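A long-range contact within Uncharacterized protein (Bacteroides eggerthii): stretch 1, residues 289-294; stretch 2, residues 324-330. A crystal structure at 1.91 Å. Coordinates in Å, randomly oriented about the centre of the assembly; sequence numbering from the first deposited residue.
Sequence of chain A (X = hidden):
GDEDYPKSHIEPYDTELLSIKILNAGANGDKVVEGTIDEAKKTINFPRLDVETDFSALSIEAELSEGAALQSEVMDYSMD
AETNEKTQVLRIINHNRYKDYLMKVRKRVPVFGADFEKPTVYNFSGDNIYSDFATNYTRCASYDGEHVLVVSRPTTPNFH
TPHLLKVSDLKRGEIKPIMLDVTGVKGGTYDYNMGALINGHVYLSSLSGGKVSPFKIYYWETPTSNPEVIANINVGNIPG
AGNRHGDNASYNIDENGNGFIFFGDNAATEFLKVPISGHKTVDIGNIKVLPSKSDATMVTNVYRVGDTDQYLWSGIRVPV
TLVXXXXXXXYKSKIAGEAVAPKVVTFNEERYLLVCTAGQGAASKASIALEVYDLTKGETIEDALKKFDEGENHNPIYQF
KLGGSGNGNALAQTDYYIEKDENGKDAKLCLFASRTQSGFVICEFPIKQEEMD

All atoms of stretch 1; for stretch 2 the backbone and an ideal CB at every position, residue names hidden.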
# COMPACT_ATOMS: atom_id res chain seq x y z
N VAL A 289 27.37 2.02 -12.40
CA VAL A 289 27.13 3.44 -12.12
C VAL A 289 26.07 3.85 -13.14
O VAL A 289 26.31 3.76 -14.34
CB VAL A 289 28.42 4.26 -12.28
CG1 VAL A 289 28.11 5.75 -12.19
CG2 VAL A 289 29.45 3.80 -11.21
N LEU A 290 24.89 4.27 -12.68
CA LEU A 290 23.77 4.61 -13.57
C LEU A 290 23.51 6.09 -13.53
O LEU A 290 23.58 6.66 -12.48
CB LEU A 290 22.52 3.87 -13.13
CG LEU A 290 22.65 2.34 -13.00
CD1 LEU A 290 21.38 1.77 -12.37
CD2 LEU A 290 23.00 1.69 -14.33
N PRO A 291 23.11 6.69 -14.66
CA PRO A 291 22.86 8.13 -14.65
C PRO A 291 21.60 8.52 -13.85
O PRO A 291 20.59 7.83 -13.89
CB PRO A 291 22.68 8.44 -16.15
CG PRO A 291 22.03 7.20 -16.66
CD PRO A 291 22.76 6.09 -15.96
N SER A 292 21.71 9.57 -13.05
CA SER A 292 20.56 10.13 -12.31
C SER A 292 20.40 11.57 -12.79
O SER A 292 20.88 11.91 -13.86
CB SER A 292 20.81 10.08 -10.82
OG SER A 292 19.70 10.60 -10.13
N LYS A 293 19.73 12.43 -12.03
CA LYS A 293 19.65 13.86 -12.47
C LYS A 293 19.45 14.67 -11.21
O LYS A 293 18.89 14.15 -10.25
CB LYS A 293 18.54 14.06 -13.47
CG LYS A 293 17.12 13.89 -12.93
CD LYS A 293 16.19 13.22 -13.94
CE LYS A 293 15.42 14.13 -14.81
NZ LYS A 293 14.50 13.29 -15.67
N SER A 294 19.91 15.92 -11.23
CA SER A 294 19.92 16.75 -10.01
C SER A 294 18.54 16.87 -9.37
O SER A 294 18.45 16.91 -8.16
CB SER A 294 20.51 18.15 -10.27
OG SER A 294 19.64 18.82 -11.10
N UNK A 324 13.85 0.94 -16.76
CA UNK A 324 14.46 -0.40 -16.86
C UNK A 324 15.52 -0.56 -15.77
O UNK A 324 15.72 0.36 -14.97
CB UNK A 324 15.08 -0.62 -18.24
N UNK A 325 16.21 -1.70 -15.70
CA UNK A 325 17.18 -1.89 -14.59
C UNK A 325 18.48 -1.04 -14.71
O UNK A 325 19.30 -1.05 -13.82
CB UNK A 325 17.57 -3.37 -14.52
N UNK A 326 18.63 -0.30 -15.81
CA UNK A 326 19.72 0.68 -16.01
C UNK A 326 19.24 2.11 -15.83
O UNK A 326 19.95 3.04 -16.19
CB UNK A 326 20.33 0.52 -17.40
N UNK A 327 18.04 2.26 -15.28
CA UNK A 327 17.40 3.55 -15.09
C UNK A 327 17.03 4.27 -16.39
O UNK A 327 16.82 5.48 -16.39
CB UNK A 327 18.32 4.45 -14.26
N UNK A 328 16.95 3.54 -17.50
CA UNK A 328 16.46 4.12 -18.76
C UNK A 328 14.97 4.39 -18.60
O UNK A 328 14.22 3.49 -18.21
CB UNK A 328 16.73 3.19 -19.95
N UNK A 329 14.53 5.62 -18.93
CA UNK A 329 13.16 6.08 -18.68
C UNK A 329 12.17 5.49 -19.68
O UNK A 329 12.34 5.65 -20.85
CB UNK A 329 13.10 7.61 -18.73
N UNK A 330 11.18 4.76 -19.18
CA UNK A 330 10.14 4.13 -20.02
C UNK A 330 8.88 4.98 -19.99
O UNK A 330 8.26 5.14 -21.01
CB UNK A 330 9.83 2.71 -19.55

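Position 324 opens a tight reversal of the backbone. Its CB has nothing of stretch 1 within 5.5 Å, so the opposing strand sets no demand; the type I beta turn that starts here, closed by a hydrogen bond from N of 327 to O of 324 (3.0 Å), would favour a short polar side chain able to accept hydrogen bonds from the turn's amides, such as Asp, Asn or Ser. The residue is Asp-324. Its OD1 accepts from N of 326 (2.9 Å) and N of 328 (2.8 Å), tying the loop to its own first side chain.

Position 325, at phi/psi -72/-4, points its CB away from stretch 1, and many polar residues would serve. It is Glu-325, whose carboxylate heads off from the contact; what meets stretch 1 is the backbone, with O of Glu-325 lying 3.8 Å from CD1 of Leu-290.

At 326 the CA-to-CB bond runs sideways, and the ideal CB lies 4.2 Å from CD2 of Leu-290. A small residue such as Ala, Ser or Thr would fit, and a longer one could also be accommodated if it turned aside. The deposited residue is Ser-326, in the m rotamer. Its CB stays 4.3 Å from CD2 of Leu-290, while its carbonyl O packs 3.8 Å from the same methyl and 4.2 Å from CD of Pro-291, so the contact is mainly one of van der Waals packing against the turn.

Position 327 has a positive phi (66/20), a left-handed conformation that Gly, Asn or Asp adopts most readily. The CB, however, points toward stretch 1. CB of Leu-290, 4.4 Å from the ideal CB, argues for an apolar side chain, whereas O of Pro-291, 4.1 Å from the ideal CB, would suit a donor such as Asn. It is Leu-327. Its CB packs against CB of Leu-290, and its CD2 approaches O of Pro-291 to 3.2 Å, with an off-rotamer chi1 of -124°. No direct hydrogen bond joins the two backbones here, but a water donates to O of Pro-291 and to O of Leu-327, its oxygen lying 2.9 Å from each of these two atoms, and so links them.

At 328 the CB direction is away from stretch 1 and the angles (-70/129) are open to almost any residue. Gly-328 occupies it, and its O accepts from N of Asp-324 (3.0 Å), bringing 324 and 328 together.

Position 329 points its CB toward stretch 1, yet nothing of stretch 1 lies within 5.5 Å of its ideal CB. A long side chain could cross this gap to the amino group of Lys-293, so Glu would suit well, with Gln a neutral alternative. Glu-329 does so: its OE2 accepts a hydrogen bond from NZ of Lys-293 at 3.1 Å, within a salt bridge.

Position 330 is out of reach, where the chain turns a corner. Stretch 1 offers no partner, so many polar residues would suit, and a long basic one could turn back to Asp-324. Lys-330 forms a salt bridge inside its own stretch, NZ to OD2 of Asp-324 at 3.3 Å.

Stretch 2 (324-330) DESLGEK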
# COMPACT_ATOMS: atom_id res chain seq x y z
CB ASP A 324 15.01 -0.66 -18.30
CG ASP A 324 16.11 0.30 -18.71
OD1 ASP A 324 16.90 0.76 -17.83
OD2 ASP A 324 16.20 0.58 -19.92
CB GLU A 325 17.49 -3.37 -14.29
CG GLU A 325 18.42 -4.10 -15.25
CD GLU A 325 18.95 -5.40 -14.64
OE1 GLU A 325 18.18 -6.10 -13.96
OE2 GLU A 325 20.13 -5.73 -14.84
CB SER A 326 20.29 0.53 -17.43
OG SER A 326 20.91 -0.73 -17.50
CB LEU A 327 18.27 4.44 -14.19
CG LEU A 327 17.56 4.95 -12.95
CD1 LEU A 327 17.40 3.77 -12.00
CD2 LEU A 327 18.37 6.08 -12.34
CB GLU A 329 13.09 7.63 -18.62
CG GLU A 329 13.89 8.20 -17.42
CD GLU A 329 13.70 9.70 -17.16
OE1 GLU A 329 12.55 10.19 -17.20
OE2 GLU A 329 14.71 10.39 -16.88
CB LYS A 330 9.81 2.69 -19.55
CG LYS A 330 10.44 1.55 -20.36
CD LYS A 330 11.97 1.64 -20.49
CE LYS A 330 12.51 0.62 -21.49
NZ LYS A 330 13.80 1.05 -22.10
O HOH W 1 18.41 7.86 -15.75
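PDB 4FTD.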